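Local coordinates for protein caprin-1 (Homo sapiens, PDB 4WBP) that binds mRNAs and regulates their transport, translation and/or stability, and is essential for forming cytoplasmic stress granules, interacting directly with G3BP1 and G3BP2, at residues P45-E50 and E107-S112; D56-L61 and K92-T97. All coordinates share one frame; numbering follows the deposited sequence.

Contact 1: P45-E50 and E107-S112; sequences PILSEE and ERVFQS
Ile-46 lays its branched side chain against the CB of Ser-112, on helix 99-112. The CD1 of Ile-46 reaches that Ser-112 CB at 3.7 Å and its CG2 comes almost as close, at 3.8 Å, so the serine methylene is gripped by two methyl groups. The hydroxyl beyond it is turned back on its own helix: Ser-112 OG donates to Val-109 O over 2.6 Å, from a position tilted 23° off the carbonyl plane, and it also bonds to the backbone N of Tyr-114. A polar residue can thus offer an apolar surface to its neighbour.

Next along the loop, Leu-47 brings the tip of its side chain to Val-109. The CG2 of Val-109 meets the isobutyl fork, 3.8 Å from CD2 and 4.0 Å from CG of Leu-47. Val-109 also touches Val-24 of helix 3-27, and Leu-47 touches Leu-52 and Leu-55, so this pair belongs to a larger apolar interior.

Arg-108 spans the exposed margin. A bend at chi3 (-77°) folds its guanidinium back toward the loop, where NH1 makes a weak, strongly bent hydrogen bond of 2.8 Å to Ile-46 O, which lies at the edge of the group near its plane. The stronger partner of this arginine is Glu-51, in salt bridge with NH2. Glu-51 also accepts from the backbone N of Ser-48, the N-cap residue, which is the side-chain-to-N-cap half of a capping box. With Leu-47 on Leu-52 as hydrophobic staple, the loop leading into a capped helix docks on a second helix, within the largely helical Caprin-1 dimerization domain.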
# COMPACT_ATOMS: atom_id res chain seq x y z
N PRO A 45 -13.67 -24.94 3.99
CA PRO A 45 -12.61 -23.96 4.21
C PRO A 45 -12.57 -22.89 3.11
O PRO A 45 -12.79 -23.19 1.94
CB PRO A 45 -11.35 -24.81 4.14
CG PRO A 45 -11.77 -26.16 4.59
CD PRO A 45 -13.21 -26.32 4.21
N ILE A 46 -12.30 -21.66 3.52
CA ILE A 46 -12.01 -20.60 2.58
C ILE A 46 -10.56 -20.82 2.17
O ILE A 46 -10.18 -20.58 1.02
CB ILE A 46 -12.14 -19.22 3.24
CG1 ILE A 46 -13.54 -19.04 3.84
CG2 ILE A 46 -11.80 -18.11 2.26
CD1 ILE A 46 -14.66 -19.23 2.84
N LEU A 47 -9.77 -21.28 3.13
CA LEU A 47 -8.34 -21.52 2.95
C LEU A 47 -7.95 -22.86 3.56
O LEU A 47 -8.62 -23.35 4.47
CB LEU A 47 -7.54 -20.42 3.65
CG LEU A 47 -7.45 -19.06 2.98
CD1 LEU A 47 -6.54 -18.15 3.79
CD2 LEU A 47 -6.93 -19.21 1.57
N SER A 48 -6.88 -23.46 3.05
CA SER A 48 -6.27 -24.61 3.71
C SER A 48 -4.96 -24.11 4.32
O SER A 48 -4.48 -23.04 3.93
CB SER A 48 -6.01 -25.73 2.69
OG SER A 48 -5.04 -25.34 1.73
N GLU A 49 -4.37 -24.85 5.26
CA GLU A 49 -3.12 -24.42 5.91
C GLU A 49 -2.01 -24.15 4.90
O GLU A 49 -1.18 -23.27 5.12
CB GLU A 49 -2.62 -25.43 6.95
CG GLU A 49 -1.31 -24.96 7.68
CD GLU A 49 -1.48 -23.88 8.75
OE1 GLU A 49 -0.66 -22.92 8.78
OE2 GLU A 49 -2.44 -23.96 9.52
N GLU A 50 -2.00 -24.89 3.81
CA GLU A 50 -0.98 -24.69 2.79
C GLU A 50 -1.13 -23.32 2.14
O GLU A 50 -0.15 -22.60 1.95
CB GLU A 50 -1.04 -25.79 1.73
CG GLU A 50 -0.15 -25.53 0.52
CD GLU A 50 1.31 -25.38 0.88
OE1 GLU A 50 1.78 -26.07 1.82
OE2 GLU A 50 2.01 -24.57 0.23
N GLU A 107 -8.22 -14.26 -4.46
CA GLU A 107 -9.49 -14.05 -5.13
C GLU A 107 -10.60 -14.71 -4.33
O GLU A 107 -11.64 -14.10 -4.08
CB GLU A 107 -9.44 -14.66 -6.53
CG GLU A 107 -9.27 -13.67 -7.66
CD GLU A 107 -8.91 -14.35 -8.97
OE1 GLU A 107 -9.07 -15.58 -9.06
OE2 GLU A 107 -8.44 -13.65 -9.90
N ARG A 108 -10.36 -15.95 -3.93
CA ARG A 108 -11.33 -16.70 -3.14
C ARG A 108 -11.54 -16.07 -1.76
O ARG A 108 -12.66 -16.05 -1.24
CB ARG A 108 -10.92 -18.17 -3.04
CG ARG A 108 -11.15 -18.92 -4.35
CD ARG A 108 -11.11 -20.43 -4.17
NE ARG A 108 -9.74 -20.93 -4.04
CZ ARG A 108 -9.13 -21.13 -2.88
NH1 ARG A 108 -9.75 -20.87 -1.74
NH2 ARG A 108 -7.88 -21.59 -2.86
N VAL A 109 -10.46 -15.56 -1.17
CA VAL A 109 -10.56 -14.87 0.12
C VAL A 109 -11.43 -13.62 0.01
O VAL A 109 -12.28 -13.36 0.86
CB VAL A 109 -9.17 -14.50 0.66
CG1 VAL A 109 -9.30 -13.66 1.93
CG2 VAL A 109 -8.35 -15.75 0.93
N PHE A 110 -11.21 -12.85 -1.05
CA PHE A 110 -12.00 -11.65 -1.33
C PHE A 110 -13.46 -12.02 -1.52
O PHE A 110 -14.36 -11.35 -1.02
CB PHE A 110 -11.50 -10.95 -2.59
CG PHE A 110 -10.27 -10.11 -2.39
CD1 PHE A 110 -9.84 -9.78 -1.11
CD2 PHE A 110 -9.56 -9.63 -3.47
CE1 PHE A 110 -8.72 -9.01 -0.93
CE2 PHE A 110 -8.43 -8.86 -3.29
CZ PHE A 110 -8.01 -8.54 -2.02
N GLN A 111 -13.68 -13.10 -2.26
CA GLN A 111 -15.03 -13.49 -2.67
C GLN A 111 -15.78 -14.18 -1.54
O GLN A 111 -16.99 -14.38 -1.62
CB GLN A 111 -14.95 -14.40 -3.89
CG GLN A 111 -14.60 -13.66 -5.18
CD GLN A 111 -14.30 -14.59 -6.33
OE1 GLN A 111 -14.60 -15.78 -6.28
NE2 GLN A 111 -13.71 -14.05 -7.39
N SER A 112 -15.06 -14.54 -0.48
CA SER A 112 -15.69 -15.11 0.71
C SER A 112 -16.50 -14.06 1.46
O SER A 112 -17.45 -14.38 2.17
CB SER A 112 -14.63 -15.70 1.65
OG SER A 112 -13.97 -14.68 2.38

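Contact 2: D56-L61 and K92-T97; sequences DEFYKL and KPVCGT
Cys-95 is the main bump of this contact. Its SG juts from a tight turn into a shallow hollow on one face of helix 49-62, bounded by Glu-57, Phe-58 and Leu-61. The floor is backbone and CB: SG lies 3.7 Å from Phe-58 N and 3.9 Å from Phe-58 CB. On one side the hollow is walled by Glu-57 CB, 4.0 Å from Cys-95 SG, before the chain of that glutamate bends off. On another, Leu-61 CD1 closes in to 3.9 Å from Cys-95 SG.

A second, smaller fit lies beside the first. Leu-61 CD1 slots in beside Val-94, touching CG2 of Val-94 at 3.7 Å, with the two side chains running antiparallel alongside one another, and so this one leucine methyl meets both valine and cysteine. Phe-58, with CG anti to its backbone N (chi1 -179°), swings its ring past the turn, presenting its edge to Cys-95 SG and Val-94 CG2. Phe-58 and Val-94 both also pack on Tyr-99 and Leu-102 of helix 99-112.

Cys-95 takes the second position of the type I' turn from Val-94 to Thr-97, closed by paired backbone bonds between those two residues, which is consistent with its SG projecting toward the helix. No hydrogen bond crosses between the segments, so cohesion here probably comes from van der Waals contact and the partial burial of apolar surface.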
# COMPACT_ATOMS: atom_id res chain seq x y z
N ASP A 56 1.24 -16.27 4.15
CA ASP A 56 2.16 -15.85 5.20
C ASP A 56 3.53 -15.56 4.59
O ASP A 56 4.19 -14.59 4.95
CB ASP A 56 2.30 -16.95 6.25
CG ASP A 56 1.01 -17.20 7.01
OD1 ASP A 56 0.23 -16.25 7.21
OD2 ASP A 56 0.78 -18.36 7.41
N GLU A 57 3.93 -16.42 3.66
CA GLU A 57 5.23 -16.33 3.00
C GLU A 57 5.33 -15.16 2.01
O GLU A 57 6.36 -14.49 1.93
CB GLU A 57 5.53 -17.64 2.27
CG GLU A 57 6.99 -18.03 2.28
CD GLU A 57 7.47 -18.47 3.65
OE1 GLU A 57 6.65 -19.06 4.40
OE2 GLU A 57 8.65 -18.23 3.98
N PHE A 58 4.24 -14.93 1.27
CA PHE A 58 4.17 -13.85 0.29
C PHE A 58 4.13 -12.49 0.98
O PHE A 58 4.70 -11.50 0.49
CB PHE A 58 2.92 -14.04 -0.58
CG PHE A 58 2.75 -12.99 -1.64
CD1 PHE A 58 3.39 -13.12 -2.87
CD2 PHE A 58 1.93 -11.90 -1.43
CE1 PHE A 58 3.23 -12.16 -3.85
CE2 PHE A 58 1.76 -10.94 -2.41
CZ PHE A 58 2.41 -11.07 -3.63
N TYR A 59 3.44 -12.45 2.12
CA TYR A 59 3.34 -11.23 2.91
C TYR A 59 4.71 -10.67 3.25
O TYR A 59 4.91 -9.46 3.21
CB TYR A 59 2.58 -11.50 4.20
CG TYR A 59 2.63 -10.32 5.14
CD1 TYR A 59 1.93 -9.17 4.84
CD2 TYR A 59 3.39 -10.35 6.29
CE1 TYR A 59 1.98 -8.08 5.67
CE2 TYR A 59 3.44 -9.26 7.13
CZ TYR A 59 2.73 -8.13 6.81
OH TYR A 59 2.77 -7.04 7.63
N LYS A 60 5.64 -11.55 3.59
CA LYS A 60 7.01 -11.15 3.88
C LYS A 60 7.66 -10.49 2.67
O LYS A 60 8.44 -9.55 2.81
CB LYS A 60 7.84 -12.34 4.34
CG LYS A 60 7.63 -12.71 5.79
CD LYS A 60 8.44 -13.94 6.15
CE LYS A 60 8.39 -14.18 7.64
NZ LYS A 60 9.22 -15.36 8.04
N LEU A 61 7.34 -11.01 1.49
CA LEU A 61 7.94 -10.52 0.26
C LEU A 61 7.41 -9.13 -0.07
O LEU A 61 8.17 -8.27 -0.51
CB LEU A 61 7.65 -11.47 -0.90
CG LEU A 61 8.15 -12.91 -0.75
CD1 LEU A 61 7.75 -13.73 -1.96
CD2 LEU A 61 9.66 -12.93 -0.55
N LYS A 92 5.02 -17.11 -12.94
CA LYS A 92 6.42 -16.92 -12.62
C LYS A 92 6.54 -17.49 -11.21
O LYS A 92 5.65 -17.27 -10.39
CB LYS A 92 6.75 -15.43 -12.63
CG LYS A 92 8.17 -15.06 -12.25
CD LYS A 92 8.29 -13.55 -12.10
CE LYS A 92 7.71 -12.83 -13.32
NZ LYS A 92 7.62 -11.35 -13.12
N PRO A 93 7.62 -18.24 -10.93
CA PRO A 93 7.67 -18.89 -9.62
C PRO A 93 7.74 -17.91 -8.45
O PRO A 93 8.44 -16.90 -8.51
CB PRO A 93 8.96 -19.72 -9.70
CG PRO A 93 9.76 -19.09 -10.79
CD PRO A 93 8.76 -18.59 -11.78
N VAL A 94 7.00 -18.24 -7.39
CA VAL A 94 7.02 -17.48 -6.15
C VAL A 94 6.45 -18.34 -5.03
O VAL A 94 5.45 -19.03 -5.22
CB VAL A 94 6.23 -16.15 -6.28
CG1 VAL A 94 4.79 -16.40 -6.69
CG2 VAL A 94 6.30 -15.35 -4.98
N CYS A 95 7.10 -18.32 -3.87
CA CYS A 95 6.70 -19.14 -2.72
C CYS A 95 6.56 -20.63 -3.03
O CYS A 95 5.84 -21.35 -2.34
CB CYS A 95 5.38 -18.62 -2.12
SG CYS A 95 5.41 -16.88 -1.64
N GLY A 96 7.26 -21.09 -4.06
CA GLY A 96 7.21 -22.49 -4.44
C GLY A 96 6.01 -22.78 -5.33
O GLY A 96 5.68 -23.94 -5.58
N THR A 97 5.38 -21.72 -5.80
CA THR A 97 4.20 -21.83 -6.65
C THR A 97 4.20 -20.68 -7.65
O THR A 97 5.25 -20.14 -7.98
CB THR A 97 2.89 -21.84 -5.82
OG1 THR A 97 1.77 -21.62 -6.69
CG2 THR A 97 2.91 -20.76 -4.75

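From the N terminus, the chain runs through helices 3-27 and 31-38 before segment 45-50, a loop running into helix 49-62, supplies the first half of contact 1. Later turns of that helix carry the first half of contact 2. Some thirty residues on, past helix 77-88, the short hairpin at 92-97 returns to them and closes the inner loop. Helix 99-112 then brings the chain back to 45-50 and closes the outer one, so the loops nest without crossing. The contacts lie about 16 Å apart, centre to centre, and do not touch. Contact 1 ties the lead-in to helix 49-62 to the end part of helix 99-112, and contact 2 ties the helix itself to the hairpin.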